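Local coordinates for SidF, inhibitor of growth family, member 3 (Legionella pneumophila subsp. pneumophila, PDB 4FYE), which probably removes a phosphate from the inositol ring of membrane phosphoinositides, acting as a phosphatidylinositol phosphate 3-phosphatase, at residues 203-207 against 245-249; 264-268 against 308-312; 416-420 against 624-628; 421-425 against 618-624. The protein carries 1 engineered substitution. All blocks are in the same frame, centred on the assembly; numbering follows the deposited sequence.

The four contacts form two pairs. Contacts 1 and 2 lie side by side, centres about 10 Å apart, on neighbouring strands of one mixed sheet, and the salt bridge from Arg248 NE to Asp265 OD1 joins them. Contacts 3 and 4 are closer still, about 7 Å between centres; they share Asn624, and Trp618 of contact 4 packs on Trp417 and Leu627 of contact 3. From contact 1 to contact 3 the centres are about 22 Å apart, with no touch. Both pairs have neighbours in or just after the turn between strand 641-645 and helix 652-668, by sequence probably the phosphate-binding loop of a cysteine-dependent phosphatase, whose cysteine appears to be replaced in this construct.

Contact 1: residues 203-207 against 245-249; sequences MYIPC and SMARM
First torsions lay Tyr204 and Met249 side by side, pointing the same way, on the face of the sheet where the strand pairing puts both: the tyrosine CG stands anti to its carbonyl carbon (chi1 -79°), and an extended chi1 and chi2 (178° and 159°) carry the methionine sulfur alongside the ring, SD to Tyr204 CE1 3.4 Å. The bend at chi3 only turns the terminal methyl. The sulfur sits obliquely to the ring, 4.6 Å from Met249 SD to the Tyr204 ring centroid, a Met-aromatic contact. Ala247 is on this face too, its CB 4.1 Å from Tyr204 CB, and Tyr204 OH hydrogen-bonds Gln654.

Underneath is a regular antiparallel pairing of strands 199-206 and 247-254. Ile205 and Arg248 make the hydrogen-bonded pair: Ile205 N donates a hydrogen bond to Arg248 O at 2.8 Å, and Arg248 N returns one to Ile205 O. Tyr204-Met249 and Pro206-Ala247 are the non-hydrogen-bonded pairs on either side. Beyond the strand end, Cys207 N bonds Met246 O at 3.1 Å, and Cys207 SG rests 3.9 Å from Met246 CG.

On the other face, Arg248 leads its guanidinium away to Asp265 and Asp311. The sheet thus splits the chemistry: sulfur and aromatic packing on the Tyr204 face, and on the Arg248 face a buried positive charge that Asp311 and Asp265, the latter shared with other arginines, would be expected to offset.

Contact 2: residues 264-268 against 308-312; sequences HDSFS and RQIDR
Asp265 faces two arginines, one at each carboxylate oxygen, with its carboxylate nearly perpendicular to both. The plane of the Arg308 guanidinium is turned 87° from it and that of Arg312 79°. Arg308 comes from the opposite direction, bent at its third torsion, and NH1 bonds OD1 of Asp265 at 3.1 Å; the oxygen lies in the guanidinium plane, yet is itself met from above the carboxylate plane. Arg312 runs past the aspartate, also in the opposite direction, and its NH1 makes a weak bond to Asp265 OD2 at 3.2 Å.

The two guanidiniums also overlap: Arg312 NE lies over one face of Arg308, 3.4 Å above that plane and offset toward the rim. This is a salt-bridge network between strand 260-268 and the C-terminal end of helix 284-311, and Arg248 enters it from the neighbouring strand 247-254 by pairing with Asp265 OD1. Such a cluster of positive groups would tend to keep the buried carboxylate ionised. Arg312 has a second acid, Asp639, on NH2.

Further along the strand, Phe267 brings its ring obliquely against the aliphatic part of Arg308, Phe267 CE2 to Arg308 CD 3.8 Å, with ring and guanidinium planes 62° apart.

Contact 3: residues 416-420 against 624-628; sequences SWGVN and NFKLQ
The N-terminal end of helix 626-637 meets the loop that leaves strand 402-416, with Trp417 and Val419 on the loop side and Phe625, Leu627 and Gln628 on the helix side. Two methyl-on-ring contacts hold the ends of this seam. Leu627 CD2 sits over the six-membered ring of Trp417, 3.6 Å from its centroid. Val419 CG2 does the same to Phe625, 3.4 Å from that ring's centroid, and its other methyl, Val419 CG1, touches Phe625 CZ at 3.6 Å. Both are CH-pi contacts over a ring face, but they run in opposite senses: the helix supplies the methyl in one and the ring in the other.

Phe625 is the N-cap residue, so its ring packs right where the helix starts. Between the two hydrophobic contacts lies a polar one. The Gln628 chain bends about CB-CG (chi2 92°) to bring its amide back to the loop, and NE2 donates to Trp417 O at 2.8 Å, approaching from well above the carbonyl plane. The same NE2 also donates to a water 2.9 Å away. That water lies 2.6 Å from Asn624 O and 3.3 Å from Gly418 O, so it can bridge the two segments, though it has more acceptors in reach than protons. Beyond the seam, Trp618 meets the Trp417 ring, Phe719 meets Phe625 edge-to-face, and Arg652 of helix 652-668 touches Val419.

Contact 4: residues 421-425 against 618-624; sequences WFRQV and WHHGKNN
Arg423, His619 and Gln424 carry this contact. Arg423 starts with CG wedged between its own amide nitrogen and carbonyl carbon (chi1 84°) and bends again at its third torsion, which carries the guanidinium along the 618-624 loop. There NH1 donates to His619 O at 3.0 Å, with an N-H...O angle of 148° and the oxygen at the guanidinium edge, tilted somewhat from its plane. One face of the guanidinium is covered by the Asn624 side-chain amide, whose carbon CG lies over it; the two flat groups are 41° apart. NH2 turns back to Asn420 O in its own loop, so a single guanidinium bonds to backbone carbonyls of both loops.

His619 offers its imidazole to Gln424. The methylene CG of Gln424 sits over the middle of that ring, 3.6 Å from the His619 ring centroid, as a CH-pi contact, while Gln424 CB touches His619 CB at 3.6 Å. It is thus the aliphatic part of the glutamine that does the packing.

Trp618 closes the inner side: its CH2 approaches Arg423 O at 3.7 Å, and His619 CB lies over one face of its indole, toward the rim. Past His620 the chain makes a 3-10 turn, with Asn623 N bonded to His620 O at 2.9 Å, before helix 626-637 begins. The arrangement is loop-against-loop packing, the loop after strand 402-416 lying against the connection between helices 590-614 and 626-637.

Contact 1: residues 203-207 against 245-249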
loop_
_atom_site.group_PDB
_atom_site.type_symbol
_atom_site.label_atom_id
_atom_site.label_comp_id
_atom_site.label_asym_id
_atom_site.label_seq_id
_atom_site.Cartn_x
_atom_site.Cartn_y
_atom_site.Cartn_z
ATOM N N MET A 203 -11.466 -3.531 -2.386
ATOM C CA MET A 203 -10.936 -3.642 -3.721
ATOM C C MET A 203 -9.564 -2.993 -3.860
ATOM O O MET A 203 -9.177 -2.227 -3.021
ATOM C CB MET A 203 -11.906 -3.063 -4.718
ATOM C CG MET A 203 -12.494 -1.733 -4.325
ATOM S SD MET A 203 -13.466 -1.122 -5.755
ATOM C CE MET A 203 -15.121 -1.802 -5.535
ATOM N N TYR A 204 -8.805 -3.423 -4.858
ATOM C CA TYR A 204 -7.516 -2.927 -5.209
ATOM C C TYR A 204 -7.748 -2.500 -6.629
ATOM O O TYR A 204 -8.172 -3.327 -7.493
ATOM C CB TYR A 204 -6.397 -4.014 -5.112
ATOM C CG TYR A 204 -5.859 -4.344 -3.691
ATOM C CD1 TYR A 204 -6.508 -3.944 -2.548
ATOM C CD2 TYR A 204 -4.717 -5.082 -3.526
ATOM C CE1 TYR A 204 -6.013 -4.231 -1.280
ATOM C CE2 TYR A 204 -4.227 -5.425 -2.256
ATOM C CZ TYR A 204 -4.858 -4.995 -1.139
ATOM O OH TYR A 204 -4.355 -5.340 0.112
ATOM N N ILE A 205 -7.594 -1.181 -6.846
ATOM C CA ILE A 205 -7.704 -0.613 -8.141
ATOM C C ILE A 205 -6.302 -0.192 -8.504
ATOM O O ILE A 205 -5.673 0.542 -7.785
ATOM C CB ILE A 205 -8.622 0.588 -8.153
ATOM C CG1 ILE A 205 -10.023 0.227 -7.660
ATOM C CG2 ILE A 205 -8.739 1.156 -9.577
ATOM C CD1 ILE A 205 -10.773 1.503 -7.246
ATOM N N PRO A 206 -5.787 -0.706 -9.599
ATOM C CA PRO A 206 -4.412 -0.384 -9.968
ATOM C C PRO A 206 -4.326 1.100 -10.290
ATOM O O PRO A 206 -5.141 1.647 -11.022
ATOM C CB PRO A 206 -4.217 -1.115 -11.277
ATOM C CG PRO A 206 -5.404 -1.998 -11.467
ATOM C CD PRO A 206 -6.519 -1.425 -10.667
ATOM N N CYS A 207 -3.303 1.753 -9.818
ATOM C CA CYS A 207 -3.174 3.100 -10.226
ATOM C C CYS A 207 -1.757 3.336 -10.585
ATOM O O CYS A 207 -0.919 2.454 -10.432
ATOM C CB CYS A 207 -3.562 4.016 -9.063
ATOM S SG CYS A 207 -2.555 3.643 -7.646
ATOM N N SER A 245 3.419 -2.337 -8.372
ATOM C CA SER A 245 2.542 -2.854 -7.343
ATOM C C SER A 245 1.797 -1.692 -6.615
ATOM O O SER A 245 1.477 -1.830 -5.425
ATOM C CB SER A 245 3.337 -3.814 -6.411
ATOM O OG SER A 245 2.823 -3.889 -5.081
ATOM N N MET A 246 1.528 -0.563 -7.308
ATOM C CA MET A 246 0.717 0.505 -6.673
ATOM C C MET A 246 -0.731 0.347 -6.982
ATOM O O MET A 246 -1.155 0.390 -8.131
ATOM C CB MET A 246 1.149 1.934 -6.998
ATOM C CG MET A 246 0.846 2.898 -5.875
ATOM S SD MET A 246 1.662 4.483 -6.078
ATOM C CE MET A 246 0.772 5.381 -4.807
ATOM N N ALA A 247 -1.507 0.181 -5.933
ATOM C CA ALA A 247 -2.927 0.106 -6.111
ATOM C C ALA A 247 -3.635 0.989 -5.083
ATOM O O ALA A 247 -3.120 1.230 -3.967
ATOM C CB ALA A 247 -3.380 -1.359 -5.925
ATOM N N ARG A 248 -4.835 1.395 -5.441
ATOM C CA ARG A 248 -5.655 2.210 -4.617
ATOM C C ARG A 248 -6.516 1.180 -3.886
ATOM O O ARG A 248 -7.156 0.308 -4.512
ATOM C CB ARG A 248 -6.540 3.095 -5.504
ATOM C CG ARG A 248 -7.566 3.935 -4.739
ATOM C CD ARG A 248 -6.836 5.206 -4.161
ATOM N NE ARG A 248 -7.849 6.102 -3.680
ATOM C CZ ARG A 248 -8.478 6.977 -4.455
ATOM N NH1 ARG A 248 -8.108 7.105 -5.720
ATOM N NH2 ARG A 248 -9.470 7.718 -3.957
ATOM N N MET A 249 -6.540 1.292 -2.578
ATOM C CA MET A 249 -7.267 0.365 -1.731
ATOM C C MET A 249 -8.514 1.055 -1.141
ATOM O O MET A 249 -8.410 2.058 -0.425
ATOM C CB MET A 249 -6.377 -0.104 -0.614
ATOM C CG MET A 249 -7.049 -1.031 0.365
ATOM S SD MET A 249 -5.781 -1.987 1.271
ATOM C CE MET A 249 -5.508 -0.809 2.563
#

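Contact 2: residues 264-268 against 308-312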
loop_
_atom_site.group_PDB
_atom_site.type_symbol
_atom_site.label_atom_id
_atom_site.label_comp_id
_atom_site.label_asym_id
_atom_site.label_seq_id
_atom_site.Cartn_x
_atom_site.Cartn_y
_atom_site.Cartn_z
ATOM N N HIS A 264 -12.696 3.225 4.040
ATOM C CA HIS A 264 -11.241 3.334 3.934
ATOM C C HIS A 264 -10.824 3.568 2.510
ATOM O O HIS A 264 -11.328 2.927 1.552
ATOM C CB HIS A 264 -10.563 2.089 4.483
ATOM C CG HIS A 264 -9.054 2.122 4.405
ATOM N ND1 HIS A 264 -8.305 2.852 5.247
ATOM C CD2 HIS A 264 -8.172 1.462 3.574
ATOM C CE1 HIS A 264 -7.012 2.697 4.972
ATOM N NE2 HIS A 264 -6.920 1.837 3.943
ATOM N N ASP A 265 -9.837 4.438 2.373
ATOM C CA ASP A 265 -9.323 4.870 1.103
ATOM C C ASP A 265 -7.806 5.231 1.268
ATOM O O ASP A 265 -7.466 6.264 1.868
ATOM C CB ASP A 265 -10.147 6.068 0.644
ATOM C CG ASP A 265 -9.657 6.624 -0.713
ATOM O OD1 ASP A 265 -8.462 6.370 -1.094
ATOM O OD2 ASP A 265 -10.478 7.273 -1.415
ATOM N N SER A 266 -6.912 4.366 0.786
ATOM C CA SER A 266 -5.493 4.586 0.923
ATOM C C SER A 266 -4.784 3.837 -0.175
ATOM O O SER A 266 -5.428 3.421 -1.176
ATOM C CB SER A 266 -5.000 4.154 2.303
ATOM O OG SER A 266 -4.939 2.745 2.491
ATOM N N PHE A 267 -3.472 3.657 -0.018
ATOM C CA PHE A 267 -2.700 3.006 -1.069
ATOM C C PHE A 267 -2.073 1.720 -0.604
ATOM O O PHE A 267 -1.483 1.625 0.489
ATOM C CB PHE A 267 -1.574 3.932 -1.611
ATOM C CG PHE A 267 -2.056 5.009 -2.527
ATOM C CD1 PHE A 267 -2.499 4.695 -3.829
ATOM C CD2 PHE A 267 -2.066 6.357 -2.104
ATOM C CE1 PHE A 267 -2.971 5.675 -4.693
ATOM C CE2 PHE A 267 -2.514 7.361 -2.964
ATOM C CZ PHE A 267 -3.017 7.016 -4.246
ATOM N N SER A 268 -2.141 0.720 -1.459
ATOM C CA SER A 268 -1.274 -0.426 -1.248
ATOM C C SER A 268 -0.084 -0.205 -2.149
ATOM O O SER A 268 -0.229 -0.055 -3.387
ATOM C CB SER A 268 -1.991 -1.747 -1.578
ATOM O OG SER A 268 -1.095 -2.746 -2.008
ATOM N N ARG A 308 -5.499 11.226 -6.817
ATOM C CA ARG A 308 -6.441 10.654 -5.841
ATOM C C ARG A 308 -7.291 11.855 -5.267
ATOM O O ARG A 308 -8.502 11.777 -5.149
ATOM C CB ARG A 308 -5.730 9.871 -4.702
ATOM C CG ARG A 308 -6.643 9.599 -3.484
ATOM C CD ARG A 308 -6.131 8.541 -2.403
ATOM N NE ARG A 308 -5.807 9.407 -1.385
ATOM C CZ ARG A 308 -6.364 9.616 -0.226
ATOM N NH1 ARG A 308 -7.207 8.786 0.396
ATOM N NH2 ARG A 308 -5.834 10.642 0.375
ATOM N N GLN A 309 -6.631 12.977 -4.993
ATOM C CA GLN A 309 -7.278 14.079 -4.375
ATOM C C GLN A 309 -8.362 14.591 -5.311
ATOM O O GLN A 309 -9.449 14.867 -4.855
ATOM C CB GLN A 309 -6.241 15.146 -4.028
ATOM C CG GLN A 309 -6.757 16.273 -3.158
ATOM C CD GLN A 309 -5.637 17.155 -2.633
ATOM O OE1 GLN A 309 -5.436 18.246 -3.128
ATOM N NE2 GLN A 309 -4.877 16.648 -1.652
ATOM N N ILE A 310 -8.102 14.678 -6.620
ATOM C CA ILE A 310 -9.134 15.061 -7.567
ATOM C C ILE A 310 -10.325 14.021 -7.593
ATOM O O ILE A 310 -11.533 14.422 -7.632
ATOM C CB ILE A 310 -8.559 15.315 -8.993
ATOM C CG1 ILE A 310 -8.011 16.743 -9.202
ATOM C CG2 ILE A 310 -9.676 15.245 -10.038
ATOM C CD1 ILE A 310 -6.934 17.220 -8.299
ATOM N N ASP A 311 -9.998 12.714 -7.576
ATOM C CA ASP A 311 -10.996 11.622 -7.562
ATOM C C ASP A 311 -11.943 11.751 -6.381
ATOM O O ASP A 311 -13.077 11.283 -6.438
ATOM C CB ASP A 311 -10.306 10.262 -7.275
ATOM C CG ASP A 311 -9.456 9.788 -8.391
ATOM O OD1 ASP A 311 -9.401 10.539 -9.424
ATOM O OD2 ASP A 311 -8.836 8.675 -8.224
ATOM N N ARG A 312 -11.409 12.206 -5.254
ATOM C CA ARG A 312 -12.200 12.312 -4.055
ATOM C C ARG A 312 -13.075 13.563 -4.074
ATOM O O ARG A 312 -13.794 13.788 -3.132
ATOM C CB ARG A 312 -11.313 12.264 -2.819
ATOM C CG ARG A 312 -10.838 10.835 -2.619
ATOM C CD ARG A 312 -9.604 10.583 -1.766
ATOM N NE ARG A 312 -9.597 11.238 -0.456
ATOM C CZ ARG A 312 -10.378 10.836 0.526
ATOM N NH1 ARG A 312 -11.192 9.819 0.299
ATOM N NH2 ARG A 312 -10.327 11.398 1.706
#

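Contact 3: residues 416-420 against 624-628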
loop_
_atom_site.group_PDB
_atom_site.type_symbol
_atom_site.label_atom_id
_atom_site.label_comp_id
_atom_site.label_asym_id
_atom_site.label_seq_id
_atom_site.Cartn_x
_atom_site.Cartn_y
_atom_site.Cartn_z
ATOM N N SER A 416 9.390 3.919 10.007
ATOM C CA SER A 416 9.885 2.655 9.549
ATOM C C SER A 416 10.073 1.751 10.727
ATOM O O SER A 416 11.063 1.865 11.445
ATOM C CB SER A 416 11.172 2.879 8.825
ATOM O OG SER A 416 11.627 1.647 8.325
ATOM N N TRP A 417 9.111 0.861 10.966
ATOM C CA TRP A 417 9.243 -0.020 12.119
ATOM C C TRP A 417 8.999 -1.394 11.638
ATOM O O TRP A 417 7.885 -1.698 11.144
ATOM C CB TRP A 417 8.177 0.263 13.142
ATOM C CG TRP A 417 8.343 1.473 14.010
ATOM C CD1 TRP A 417 9.276 1.662 15.046
ATOM C CD2 TRP A 417 7.490 2.655 14.034
ATOM N NE1 TRP A 417 9.082 2.886 15.643
ATOM C CE2 TRP A 417 8.019 3.522 15.099
ATOM C CE3 TRP A 417 6.397 3.065 13.320
ATOM C CZ2 TRP A 417 7.463 4.747 15.392
ATOM C CZ3 TRP A 417 5.828 4.304 13.616
ATOM C CH2 TRP A 417 6.357 5.134 14.613
ATOM N N GLY A 418 9.996 -2.257 11.875
ATOM C CA GLY A 418 10.060 -3.575 11.257
ATOM C C GLY A 418 9.029 -4.557 11.772
ATOM O O GLY A 418 8.462 -4.376 12.885
ATOM N N VAL A 419 8.827 -5.643 11.014
ATOM C CA VAL A 419 7.853 -6.602 11.416
ATOM C C VAL A 419 8.388 -8.070 11.374
ATOM O O VAL A 419 7.780 -9.003 11.914
ATOM C CB VAL A 419 6.664 -6.235 10.483
ATOM C CG1 VAL A 419 6.516 -7.123 9.345
ATOM C CG2 VAL A 419 5.433 -5.664 11.168
ATOM N N ASN A 420 9.520 -8.299 10.713
ATOM C CA ASN A 420 9.991 -9.681 10.559
ATOM C C ASN A 420 10.804 -10.081 11.809
ATOM O O ASN A 420 10.752 -9.443 12.842
ATOM C CB ASN A 420 10.813 -9.843 9.288
ATOM C CG ASN A 420 12.139 -9.095 9.391
ATOM O OD1 ASN A 420 12.904 -8.979 8.417
ATOM N ND2 ASN A 420 12.421 -8.580 10.573
ATOM N N ASN A 624 2.922 -6.930 17.407
ATOM C CA ASN A 624 3.504 -6.774 16.086
ATOM C C ASN A 624 2.867 -5.840 15.030
ATOM O O ASN A 624 3.539 -4.984 14.427
ATOM C CB ASN A 624 3.871 -8.126 15.490
ATOM C CG ASN A 624 4.973 -8.037 14.465
ATOM O OD1 ASN A 624 5.167 -8.979 13.641
ATOM N ND2 ASN A 624 5.724 -6.965 14.500
ATOM N N PHE A 625 1.655 -5.863 14.633
ATOM C CA PHE A 625 1.706 -4.701 13.589
ATOM C C PHE A 625 1.076 -3.412 14.123
ATOM O O PHE A 625 0.664 -2.511 13.348
ATOM C CB PHE A 625 0.968 -5.122 12.297
ATOM C CG PHE A 625 1.710 -6.143 11.434
ATOM C CD1 PHE A 625 2.070 -5.809 10.121
ATOM C CD2 PHE A 625 2.093 -7.390 11.938
ATOM C CE1 PHE A 625 2.702 -6.710 9.287
ATOM C CE2 PHE A 625 2.746 -8.311 11.112
ATOM C CZ PHE A 625 3.054 -7.984 9.782
ATOM N N LYS A 626 0.891 -3.339 15.446
ATOM C CA LYS A 626 -0.076 -2.393 16.043
ATOM C C LYS A 626 0.328 -0.906 15.878
ATOM O O LYS A 626 -0.543 -0.037 15.667
ATOM C CB LYS A 626 -0.278 -2.664 17.525
ATOM C CG LYS A 626 -0.726 -4.057 17.854
ATOM C CD LYS A 626 -1.465 -4.011 19.175
ATOM C CE LYS A 626 -1.834 -5.423 19.621
ATOM N NZ LYS A 626 -2.367 -5.231 21.001
ATOM N N LEU A 627 1.630 -0.620 15.932
ATOM C CA LEU A 627 2.057 0.763 16.038
ATOM C C LEU A 627 1.952 1.327 14.639
ATOM O O LEU A 627 1.375 2.403 14.458
ATOM C CB LEU A 627 3.457 0.923 16.649
ATOM C CG LEU A 627 4.113 2.327 16.577
ATOM C CD1 LEU A 627 3.247 3.405 17.231
ATOM C CD2 LEU A 627 5.510 2.273 17.219
ATOM N N GLN A 628 2.408 0.540 13.663
ATOM C CA GLN A 628 2.312 0.875 12.249
ATOM C C GLN A 628 0.853 1.074 11.879
ATOM O O GLN A 628 0.481 2.067 11.217
ATOM C CB GLN A 628 2.994 -0.236 11.448
ATOM C CG GLN A 628 4.466 -0.518 11.850
ATOM C CD GLN A 628 4.641 -1.604 12.919
ATOM O OE1 GLN A 628 3.874 -1.690 13.833
ATOM N NE2 GLN A 628 5.705 -2.374 12.842
HETATM O O HOH W 1 6.003 -4.259 15.025
#

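Contact 4: residues 421-425 against 618-624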
loop_
_atom_site.group_PDB
_atom_site.type_symbol
_atom_site.label_atom_id
_atom_site.label_comp_id
_atom_site.label_asym_id
_atom_site.label_seq_id
_atom_site.Cartn_x
_atom_site.Cartn_y
_atom_site.Cartn_z
ATOM N N TRP A 421 11.514 -11.191 11.739
ATOM C CA TRP A 421 12.141 -11.743 12.926
ATOM C C TRP A 421 13.271 -10.836 13.393
ATOM O O TRP A 421 13.715 -10.892 14.527
ATOM C CB TRP A 421 12.596 -13.138 12.620
ATOM C CG TRP A 421 13.136 -13.902 13.822
ATOM C CD1 TRP A 421 12.426 -14.602 14.804
ATOM C CD2 TRP A 421 14.532 -14.019 14.231
ATOM N NE1 TRP A 421 13.268 -15.129 15.757
ATOM C CE2 TRP A 421 14.545 -14.855 15.438
ATOM C CE3 TRP A 421 15.738 -13.563 13.713
ATOM C CZ2 TRP A 421 15.729 -15.181 16.092
ATOM C CZ3 TRP A 421 16.932 -13.910 14.380
ATOM C CH2 TRP A 421 16.917 -14.693 15.535
ATOM N N PHE A 422 13.766 -9.972 12.526
ATOM C CA PHE A 422 14.857 -9.108 12.882
ATOM C C PHE A 422 14.429 -7.763 13.415
ATOM O O PHE A 422 15.272 -6.976 13.711
ATOM C CB PHE A 422 15.898 -9.001 11.746
ATOM C CG PHE A 422 16.415 -10.371 11.234
ATOM C CD1 PHE A 422 17.549 -10.961 11.792
ATOM C CD2 PHE A 422 15.785 -11.045 10.161
ATOM C CE1 PHE A 422 18.029 -12.210 11.326
ATOM C CE2 PHE A 422 16.259 -12.265 9.683
ATOM C CZ PHE A 422 17.369 -12.862 10.272
ATOM N N ARG A 423 13.132 -7.543 13.640
ATOM C CA ARG A 423 12.594 -6.194 13.908
ATOM C C ARG A 423 13.228 -5.483 15.117
ATOM O O ARG A 423 13.287 -4.259 15.167
ATOM C CB ARG A 423 11.024 -6.233 14.026
ATOM C CG ARG A 423 10.495 -6.620 15.428
ATOM C CD ARG A 423 9.013 -7.007 15.478
ATOM N NE ARG A 423 9.160 -8.364 15.124
ATOM C CZ ARG A 423 9.026 -9.435 15.880
ATOM N NH1 ARG A 423 8.519 -9.469 17.144
ATOM N NH2 ARG A 423 9.355 -10.514 15.235
ATOM N N GLN A 424 13.691 -6.240 16.107
ATOM C CA GLN A 424 14.238 -5.625 17.335
ATOM C C GLN A 424 15.026 -6.645 18.082
ATOM O O GLN A 424 14.556 -7.279 19.015
ATOM C CB GLN A 424 13.179 -5.034 18.262
ATOM C CG GLN A 424 13.792 -4.094 19.367
ATOM C CD GLN A 424 14.186 -2.718 18.791
ATOM O OE1 GLN A 424 14.097 -2.519 17.593
ATOM N NE2 GLN A 424 14.620 -1.787 19.631
ATOM N N VAL A 425 16.241 -6.805 17.634
ATOM C CA VAL A 425 17.189 -7.816 18.099
ATOM C C VAL A 425 17.769 -7.387 19.481
ATOM O O VAL A 425 17.780 -6.204 19.829
ATOM C CB VAL A 425 18.220 -7.735 16.969
ATOM C CG1 VAL A 425 19.629 -7.176 17.359
ATOM C CG2 VAL A 425 18.053 -8.865 15.977
ATOM N N TRP A 618 6.214 -1.929 21.096
ATOM C CA TRP A 618 5.661 -2.099 19.754
ATOM C C TRP A 618 6.263 -3.330 19.122
ATOM O O TRP A 618 5.662 -3.974 18.279
ATOM C CB TRP A 618 5.941 -0.852 18.927
ATOM C CG TRP A 618 7.422 -0.664 18.710
ATOM C CD1 TRP A 618 8.323 0.051 19.514
ATOM C CD2 TRP A 618 8.251 -1.280 17.666
ATOM N NE1 TRP A 618 9.611 -0.041 19.017
ATOM C CE2 TRP A 618 9.645 -0.849 17.927
ATOM C CE3 TRP A 618 7.996 -2.084 16.581
ATOM C CZ2 TRP A 618 10.706 -1.244 17.126
ATOM C CZ3 TRP A 618 9.090 -2.488 15.773
ATOM C CH2 TRP A 618 10.408 -2.056 16.036
ATOM N N HIS A 619 7.441 -3.734 19.578
ATOM C CA HIS A 619 8.128 -4.860 18.935
ATOM C C HIS A 619 7.919 -6.198 19.597
ATOM O O HIS A 619 8.438 -7.215 19.100
ATOM C CB HIS A 619 9.617 -4.557 18.861
ATOM C CG HIS A 619 10.268 -4.434 20.216
ATOM N ND1 HIS A 619 10.428 -3.232 20.857
ATOM C CD2 HIS A 619 10.813 -5.391 21.050
ATOM C CE1 HIS A 619 11.017 -3.412 22.027
ATOM N NE2 HIS A 619 11.240 -4.744 22.167
ATOM N N HIS A 620 7.188 -6.269 20.710
ATOM C CA HIS A 620 6.880 -7.605 21.246
ATOM C C HIS A 620 5.950 -8.306 20.294
ATOM O O HIS A 620 5.188 -7.654 19.579
ATOM C CB HIS A 620 6.259 -7.541 22.643
ATOM C CG HIS A 620 7.095 -6.794 23.652
ATOM N ND1 HIS A 620 6.613 -6.426 24.871
ATOM C CD2 HIS A 620 8.426 -6.369 23.613
ATOM C CE1 HIS A 620 7.589 -5.810 25.577
ATOM N NE2 HIS A 620 8.695 -5.760 24.810
ATOM N N GLY A 621 5.996 -9.634 20.280
ATOM C CA GLY A 621 5.273 -10.463 19.316
ATOM C C GLY A 621 3.821 -10.111 19.322
ATOM O O GLY A 621 3.226 -9.876 18.282
ATOM N N LYS A 622 3.286 -9.963 20.522
ATOM C CA LYS A 622 1.864 -9.757 20.722
ATOM C C LYS A 622 1.378 -8.382 20.240
ATOM O O LYS A 622 0.171 -8.155 20.171
ATOM C CB LYS A 622 1.508 -9.982 22.205
ATOM C CG LYS A 622 1.753 -8.794 23.139
ATOM C CD LYS A 622 1.782 -9.260 24.601
ATOM C CE LYS A 622 2.056 -8.154 25.623
ATOM N NZ LYS A 622 2.590 -8.760 26.881
ATOM N N ASN A 623 2.311 -7.480 19.945
ATOM C CA ASN A 623 1.965 -6.133 19.439
ATOM C C ASN A 623 2.438 -5.893 18.063
ATOM O O ASN A 623 2.402 -4.777 17.611
ATOM C CB ASN A 623 2.567 -5.012 20.310
ATOM C CG ASN A 623 2.049 -5.059 21.707
ATOM O OD1 ASN A 623 2.788 -4.834 22.670
ATOM N ND2 ASN A 623 0.775 -5.406 21.842
ATOM N N ASN A 624 2.922 -6.930 17.407
ATOM C CA ASN A 624 3.504 -6.774 16.086
ATOM C C ASN A 624 2.867 -5.840 15.030
ATOM O O ASN A 624 3.539 -4.984 14.427
ATOM C CB ASN A 624 3.871 -8.126 15.490
ATOM C CG ASN A 624 4.973 -8.037 14.465
ATOM O OD1 ASN A 624 5.167 -8.979 13.641
ATOM N ND2 ASN A 624 5.724 -6.965 14.500
#